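Local coordinates for protein oxidoreductase (Methanosarcina mazei, PDB 3KA7) that binds flavin-adenine dinucleotide and is probably an oxidoreductase of the flavin-containing amine oxidoreductase family, its substrate not established, at residues 291-296 and 308-313; 284-289 and 326-331. All coordinates share one frame; numbering follows the deposited sequence.

Both contacts involve the same mixed sheet, in which strands 307-311 and 326-334 are antiparallel neighbours; the centres of the two contacts lie about 8 Å apart. Contact 2 pairs strands 280-288 and 326-334, and contact 1 is nested in the chain between them, where the loop that leaves the first of these strands folds onto segment 308-313. The two meet at Glu312 OE2, which lies 2.7 Å from Thr328 OG1 in a probable hydrogen bond, and where Val310 CG2 packs 3.3 Å from Thr328 CG2. Asn311 and Met329 pack on each other on the sheet face opposite Thr328; at the nearest, their side chains are about 6 Å and about 7 Å from FAD.

Contact 1 (291-296 and 308-313); sequences PLVGHT and NGVNEV
Glu312 turns its CG anti to its own backbone N (chi1 -162°) and runs on extended (chi2 159°), which carries CD to the backbone of Leu292, Val293 and Gly294, and chi3 (85°) turns the oxygens to their amides. Val293 has CG2 anti to its carbonyl carbon, and this methyl meets Val310 CG2 at 3.5 Å, tighter than usual for two carbons. Each of the three loop amides donates a hydrogen bond to the carboxylate. Leu292 N bonds to Glu312 OE2 at 2.8 Å through the syn lone pair of that oxygen, whereas Val293 N, at 3.0 Å from the same OE2, comes from above the carboxylate plane. Gly294 N bonds to Glu312 OE1 at 3.0 Å, also from above the plane. Outside the loop, Thr328 OG1 bonds to OE2 and Gln315 NE2 to OE1, a set of partners likely to stabilise the negative charge of a buried glutamate. Its aliphatic part is used as well: Val293 CB packs 3.8 Å from Glu312 CB, a branched apolar residue suiting a place beside methylenes. Gly294 suits its turn because its phi is positive. An alanine in place of Glu312 would probably leave these three amides without the carboxylate that accepts from them, and Thr328 OG1 and Gln315 NE2 without their partner there. A water bridges the segments, donating to His295 O at 2.9 Å and accepting from Glu312 N at 2.8 Å. The ring of His295, whose NE2 bonds to Thr85 OG1 and ND1 to Gly297 N, has Val293 CG1 over its centre, 3.6 Å above the plane. The arrangement is a buried carboxylate capturing consecutive backbone amides, and it fastens the connection between strands 280-288 and 298-300 to segment 308-313 in this FAD-binding fold.

Contact 2 (284-289 and 326-331); sequences ICLAAD and HLTMCH
Leu286 N donates a hydrogen bond to Thr328 O at 2.7 Å, and Thr328 N returns a longer one to Leu286 O at 3.2 Å. Ile284 with Cys330 and Ala288 with His326 are the other hydrogen-bonded pairs, two bonds each, so six backbone bonds join the antiparallel strands. Between them lie the non-hydrogen-bonded pairs Cys285–Met329 and Ala287–Leu327. On the face of Leu286, its CD1 rests 4.1 Å from Cys330 SG, and the small CB of Ala288 leaves room for Thr328 OG1 at 3.9 Å. Threonine suits this place because its hydroxyl serves the carboxylate of Glu312 while CB packs on Leu286 CB. On the other face, Cys285 SG, placed beside its backbone N (chi1 -60°), touches CG of Met329, a selenomethionine, at 3.8 Å. In the next shell, His326 ND1 bonds to Thr314 OG1, and Met329 packs on Phe54, an FAD-binding residue. Phe47 of strand 47-50 covers the face of Ala287 and Leu327. With strand 362-370 beside 280-288 and strand 307-311 beside 326-334, the pair is interior to the mixed sheet.

Contact 1 (291-296 and 308-313)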
ATOM      1  N   PRO A 291     -18.925  14.053  10.588  1.00 16.64           N
ATOM      2  CA  PRO A 291     -18.503  13.219   9.463  1.00 16.24           C
ATOM      3  C   PRO A 291     -18.179  14.062   8.223  1.00 16.41           C
ATOM      4  O   PRO A 291     -18.888  15.022   7.918  1.00 15.68           O
ATOM      5  CB  PRO A 291     -19.725  12.326   9.208  1.00 17.12           C
ATOM      6  CG  PRO A 291     -20.489  12.344  10.476  1.00 17.29           C
ATOM      7  CD  PRO A 291     -20.263  13.691  11.087  1.00 16.57           C
ATOM      8  N   LEU A 292     -17.098  13.716   7.523  1.00 15.57           N
ATOM      9  CA  LEU A 292     -16.749  14.409   6.294  1.00 15.59           C
ATOM     10  C   LEU A 292     -16.986  13.497   5.095  1.00 16.29           C
ATOM     11  O   LEU A 292     -17.433  13.960   4.047  1.00 16.70           O
ATOM     12  CB  LEU A 292     -15.292  14.899   6.333  1.00 15.34           C
ATOM     13  CG  LEU A 292     -14.948  15.857   7.474  1.00 15.17           C
ATOM     14  CD1 LEU A 292     -13.440  16.146   7.504  1.00 13.36           C
ATOM     15  CD2 LEU A 292     -15.746  17.155   7.379  1.00 14.12           C
ATOM     16  N   VAL A 293     -16.704  12.202   5.265  1.00 15.65           N
ATOM     17  CA  VAL A 293     -16.955  11.190   4.222  1.00 15.75           C
ATOM     18  C   VAL A 293     -18.308  10.522   4.419  1.00 16.13           C
ATOM     19  O   VAL A 293     -19.066  10.325   3.466  1.00 16.74           O
ATOM     20  CB  VAL A 293     -15.872  10.103   4.226  1.00 15.46           C
ATOM     21  CG1 VAL A 293     -16.182   8.997   3.203  1.00 14.85           C
ATOM     22  CG2 VAL A 293     -14.526  10.728   3.953  1.00 15.19           C
ATOM     23  N   GLY A 294     -18.592  10.154   5.662  1.00 16.32           N
ATOM     24  CA  GLY A 294     -19.917   9.649   6.033  1.00 15.76           C
ATOM     25  C   GLY A 294     -20.151   8.176   5.758  1.00 15.26           C
ATOM     26  O   GLY A 294     -21.271   7.688   5.894  1.00 15.76           O
ATOM     27  N   HIS A 295     -19.106   7.455   5.358  1.00 14.40           N
ATOM     28  CA  HIS A 295     -19.227   6.018   5.140  1.00 13.77           C
ATOM     29  C   HIS A 295     -17.877   5.336   5.316  1.00 13.01           C
ATOM     30  O   HIS A 295     -16.855   6.005   5.517  1.00 12.96           O
ATOM     31  CB  HIS A 295     -19.843   5.689   3.764  1.00 13.82           C
ATOM     32  CG  HIS A 295     -19.001   6.108   2.591  1.00 13.03           C
ATOM     33  ND1 HIS A 295     -17.838   5.455   2.235  1.00 12.26           N
ATOM     34  CD2 HIS A 295     -19.176   7.089   1.675  1.00 13.99           C
ATOM     35  CE1 HIS A 295     -17.321   6.033   1.163  1.00 11.98           C
ATOM     36  NE2 HIS A 295     -18.111   7.029   0.805  1.00 13.63           N
ATOM     37  N   THR A 296     -17.868   4.009   5.217  1.00 12.83           N
ATOM     38  CA  THR A 296     -16.660   3.230   5.518  1.00 13.19           C
ATOM     39  C   THR A 296     -15.787   2.892   4.313  1.00 12.79           C
ATOM     40  O   THR A 296     -14.887   2.051   4.419  1.00 13.44           O
ATOM     41  CB  THR A 296     -17.031   1.916   6.175  1.00 13.11           C
ATOM     42  OG1 THR A 296     -17.963   1.237   5.321  1.00 14.12           O
ATOM     43  CG2 THR A 296     -17.668   2.164   7.550  1.00 14.36           C
ATOM     44  N   ASN A 308      -6.071  13.044  -3.886  1.00  7.66           N
ATOM     45  CA  ASN A 308      -6.683  12.011  -4.738  1.00  7.43           C
ATOM     46  C   ASN A 308      -7.900  11.350  -4.111  1.00  6.88           C
ATOM     47  O   ASN A 308      -8.799  10.857  -4.804  1.00  7.10           O
ATOM     48  CB  ASN A 308      -5.667  10.924  -5.062  1.00  7.33           C
ATOM     49  CG  ASN A 308      -4.446  11.469  -5.749  1.00  8.26           C
ATOM     50  OD1 ASN A 308      -3.349  11.341  -5.231  1.00  8.94           O
ATOM     51  ND2 ASN A 308      -4.636  12.115  -6.915  1.00  8.71           N
ATOM     52  N   GLY A 309      -7.913  11.290  -2.790  1.00  7.85           N
ATOM     53  CA  GLY A 309      -9.081  10.746  -2.115  1.00  7.93           C
ATOM     54  C   GLY A 309      -8.918  10.797  -0.615  1.00  8.79           C
ATOM     55  O   GLY A 309      -7.879  11.202  -0.095  1.00  8.15           O
ATOM     56  N   VAL A 310      -9.960  10.386   0.085  1.00  9.10           N
ATOM     57  CA  VAL A 310      -9.922  10.441   1.524  1.00 10.38           C
ATOM     58  C   VAL A 310     -10.752   9.305   2.099  1.00 10.03           C
ATOM     59  O   VAL A 310     -11.644   8.790   1.415  1.00  9.81           O
ATOM     60  CB  VAL A 310     -10.360  11.861   2.012  1.00 11.74           C
ATOM     61  CG1 VAL A 310     -10.813  12.749   0.856  1.00 13.12           C
ATOM     62  CG2 VAL A 310     -11.321  11.820   3.168  1.00 12.71           C
ATOM     63  N   ASN A 311     -10.416   8.865   3.315  1.00  9.39           N
ATOM     64  CA  ASN A 311     -11.260   7.903   4.028  1.00  9.16           C
ATOM     65  C   ASN A 311     -11.554   8.357   5.447  1.00  9.57           C
ATOM     66  O   ASN A 311     -11.072   9.400   5.879  1.00  9.06           O
ATOM     67  CB  ASN A 311     -10.730   6.451   3.969  1.00  9.18           C
ATOM     68  CG  ASN A 311      -9.504   6.190   4.846  1.00  9.10           C
ATOM     69  OD1 ASN A 311      -9.019   7.061   5.576  1.00 10.61           O
ATOM     70  ND2 ASN A 311      -9.000   4.950   4.777  1.00 10.07           N
ATOM     71  N   GLU A 312     -12.397   7.596   6.140  1.00  9.88           N
ATOM     72  CA  GLU A 312     -12.881   7.982   7.459  1.00 11.02           C
ATOM     73  C   GLU A 312     -13.119   6.698   8.230  1.00 11.32           C
ATOM     74  O   GLU A 312     -14.260   6.244   8.371  1.00 11.88           O
ATOM     75  CB  GLU A 312     -14.199   8.740   7.300  1.00 10.85           C
ATOM     76  CG  GLU A 312     -14.607   9.555   8.497  1.00 12.02           C
ATOM     77  CD  GLU A 312     -15.597  10.632   8.115  1.00 14.12           C
ATOM     78  OE1 GLU A 312     -16.818  10.341   8.065  1.00 14.06           O
ATOM     79  OE2 GLU A 312     -15.146  11.768   7.836  1.00 13.78           O
ATOM     80  N   VAL A 313     -12.048   6.086   8.713  1.00 11.29           N
ATOM     81  CA  VAL A 313     -12.161   4.731   9.229  1.00 11.95           C
ATOM     82  C   VAL A 313     -12.903   4.645  10.559  1.00 12.34           C
ATOM     83  O   VAL A 313     -13.278   3.555  11.009  1.00 12.22           O
ATOM     84  CB  VAL A 313     -10.790   4.038   9.331  1.00 12.15           C
ATOM     85  CG1 VAL A 313     -10.156   3.931   7.923  1.00 11.82           C
ATOM     86  CG2 VAL A 313      -9.881   4.781  10.298  1.00 11.15           C
TER
HETATM   87  O   HOH W   1     -14.021   5.485   5.281  1.00 18.09           O

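Contact 2 (284-289 and 326-331)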
ATOM      1  N   ILE A 284      -2.652  13.733   4.920  1.00  9.04           N
ATOM      2  CA  ILE A 284      -3.139  14.782   5.807  1.00  9.29           C
ATOM      3  C   ILE A 284      -4.226  14.188   6.687  1.00  9.42           C
ATOM      4  O   ILE A 284      -5.251  13.740   6.175  1.00  9.84           O
ATOM      5  CB  ILE A 284      -3.693  15.987   5.014  1.00  9.88           C
ATOM      6  CG1 ILE A 284      -2.591  16.587   4.129  1.00  9.99           C
ATOM      7  CG2 ILE A 284      -4.294  17.039   5.973  1.00 10.30           C
ATOM      8  CD1 ILE A 284      -3.088  17.711   3.228  1.00 11.61           C
ATOM      9  N   CYS A 285      -4.001  14.180   7.998  1.00  9.53           N
ATOM     10  CA  CYS A 285      -4.969  13.624   8.954  1.00 11.01           C
ATOM     11  C   CYS A 285      -5.780  14.761   9.569  1.00 10.78           C
ATOM     12  O   CYS A 285      -5.210  15.737  10.040  1.00 10.45           O
ATOM     13  CB  CYS A 285      -4.241  12.869  10.065  1.00 11.46           C
ATOM     14  SG  CYS A 285      -3.241  11.469   9.434  1.00 15.99           S
ATOM     15  N   LEU A 286      -7.105  14.623   9.545  1.00 10.76           N
ATOM     16  CA  LEU A 286      -8.001  15.663  10.059  1.00 10.82           C
ATOM     17  C   LEU A 286      -8.696  15.164  11.306  1.00 11.58           C
ATOM     18  O   LEU A 286      -9.124  14.016  11.362  1.00 11.40           O
ATOM     19  CB  LEU A 286      -9.060  16.026   9.009  1.00 10.91           C
ATOM     20  CG  LEU A 286      -8.554  16.364   7.601  1.00 10.66           C
ATOM     21  CD1 LEU A 286      -9.722  16.647   6.666  1.00 11.27           C
ATOM     22  CD2 LEU A 286      -7.568  17.542   7.612  1.00 10.97           C
ATOM     23  N   ALA A 287      -8.793  16.031  12.310  1.00 12.31           N
ATOM     24  CA  ALA A 287      -9.588  15.741  13.484  1.00 13.17           C
ATOM     25  C   ALA A 287     -10.942  16.390  13.213  1.00 13.58           C
ATOM     26  O   ALA A 287     -11.079  17.596  13.317  1.00 13.95           O
ATOM     27  CB  ALA A 287      -8.932  16.342  14.714  1.00 13.07           C
ATOM     28  N   ALA A 288     -11.928  15.599  12.812  1.00 13.86           N
ATOM     29  CA  ALA A 288     -13.200  16.172  12.380  1.00 14.54           C
ATOM     30  C   ALA A 288     -14.226  16.177  13.511  1.00 14.83           C
ATOM     31  O   ALA A 288     -14.312  15.224  14.260  1.00 14.67           O
ATOM     32  CB  ALA A 288     -13.737  15.413  11.169  1.00 14.53           C
ATOM     33  N   ASP A 289     -15.007  17.255  13.610  1.00 16.05           N
ATOM     34  CA  ASP A 289     -16.058  17.367  14.632  1.00 17.30           C
ATOM     35  C   ASP A 289     -17.409  16.897  14.087  1.00 16.96           C
ATOM     36  O   ASP A 289     -18.438  16.972  14.781  1.00 17.40           O
ATOM     37  CB  ASP A 289     -16.183  18.814  15.094  1.00 17.95           C
ATOM     38  CG  ASP A 289     -14.887  19.363  15.610  1.00 21.29           C
ATOM     39  OD1 ASP A 289     -14.532  19.035  16.755  1.00 25.75           O
ATOM     40  OD2 ASP A 289     -14.213  20.111  14.866  1.00 26.92           O
ATOM     41  N   HIS A 326     -14.311  12.332  14.377  1.00 15.83           N
ATOM     42  CA  HIS A 326     -13.980  11.365  13.334  1.00 14.93           C
ATOM     43  C   HIS A 326     -12.529  11.574  12.911  1.00 13.87           C
ATOM     44  O   HIS A 326     -11.991  12.678  13.012  1.00 14.07           O
ATOM     45  CB  HIS A 326     -14.899  11.507  12.114  1.00 15.80           C
ATOM     46  CG  HIS A 326     -16.189  10.756  12.237  1.00 15.99           C
ATOM     47  ND1 HIS A 326     -16.250   9.379  12.257  1.00 16.97           N
ATOM     48  CD2 HIS A 326     -17.467  11.191  12.358  1.00 17.39           C
ATOM     49  CE1 HIS A 326     -17.507   8.995  12.382  1.00 18.81           C
ATOM     50  NE2 HIS A 326     -18.268  10.075  12.434  1.00 18.52           N
ATOM     51  N   LEU A 327     -11.901  10.496  12.460  1.00 12.91           N
ATOM     52  CA  LEU A 327     -10.566  10.574  11.877  1.00 12.21           C
ATOM     53  C   LEU A 327     -10.728  10.496  10.375  1.00 11.44           C
ATOM     54  O   LEU A 327     -11.148   9.465   9.851  1.00 11.17           O
ATOM     55  CB  LEU A 327      -9.711   9.408  12.361  1.00 12.21           C
ATOM     56  CG  LEU A 327      -8.305   9.258  11.764  1.00 12.56           C
ATOM     57  CD1 LEU A 327      -7.493  10.573  11.852  1.00 13.90           C
ATOM     58  CD2 LEU A 327      -7.567   8.094  12.428  1.00 13.46           C
ATOM     59  N   THR A 328     -10.403  11.581   9.695  1.00 10.91           N
ATOM     60  CA  THR A 328     -10.525  11.638   8.245  1.00 10.88           C
ATOM     61  C   THR A 328      -9.123  11.829   7.690  1.00 10.56           C
ATOM     62  O   THR A 328      -8.430  12.783   8.061  1.00 10.84           O
ATOM     63  CB  THR A 328     -11.414  12.802   7.825  1.00 10.81           C
ATOM     64  OG1 THR A 328     -12.663  12.718   8.527  1.00 12.34           O
ATOM     65  CG2 THR A 328     -11.666  12.786   6.305  1.00 11.37           C
HETATM   66  N   MSE A 329      -8.704  10.905   6.824  1.00 10.46           N
HETATM   67  CA  MSE A 329      -7.348  10.931   6.264  1.00  9.74           C
HETATM   68  C   MSE A 329      -7.358  11.088   4.747  1.00  9.58           C
HETATM   69  O   MSE A 329      -8.105  10.404   4.048  1.00  8.69           O
HETATM   70  CB  MSE A 329      -6.557   9.694   6.693  1.00 10.27           C
HETATM   71  CG  MSE A 329      -6.370   9.622   8.205  1.00 12.25           C
HETATM   72 SE   MSE A 329      -5.278   8.130   8.759  1.00 18.23          SE
HETATM   73  CE  MSE A 329      -6.409   6.686   8.239  1.00 14.62           C
ATOM     74  N   CYS A 330      -6.518  11.997   4.259  1.00  9.03           N
ATOM     75  CA  CYS A 330      -6.449  12.357   2.851  1.00  9.65           C
ATOM     76  C   CYS A 330      -5.107  11.930   2.270  1.00  9.05           C
ATOM     77  O   CYS A 330      -4.090  12.020   2.947  1.00  9.56           O
ATOM     78  CB  CYS A 330      -6.553  13.871   2.702  1.00  9.99           C
ATOM     79  SG  CYS A 330      -7.949  14.597   3.615  1.00 14.89           S
ATOM     80  N   HIS A 331      -5.110  11.498   1.014  1.00  8.51           N
ATOM     81  CA  HIS A 331      -3.855  11.156   0.329  1.00  8.30           C
ATOM     82  C   HIS A 331      -3.646  11.985  -0.924  1.00  8.15           C
ATOM     83  O   HIS A 331      -4.579  12.198  -1.712  1.00  8.44           O
ATOM     84  CB  HIS A 331      -3.813   9.691  -0.095  1.00  8.81           C
ATOM     85  CG  HIS A 331      -2.465   9.271  -0.601  1.00 10.27           C
ATOM     86  ND1 HIS A 331      -1.362   9.179   0.222  1.00 13.63           N
ATOM     87  CD2 HIS A 331      -2.031   8.970  -1.849  1.00 11.78           C
ATOM     88  CE1 HIS A 331      -0.307   8.824  -0.494  1.00 12.32           C
ATOM     89  NE2 HIS A 331      -0.688   8.683  -1.753  1.00 11.18           N
TER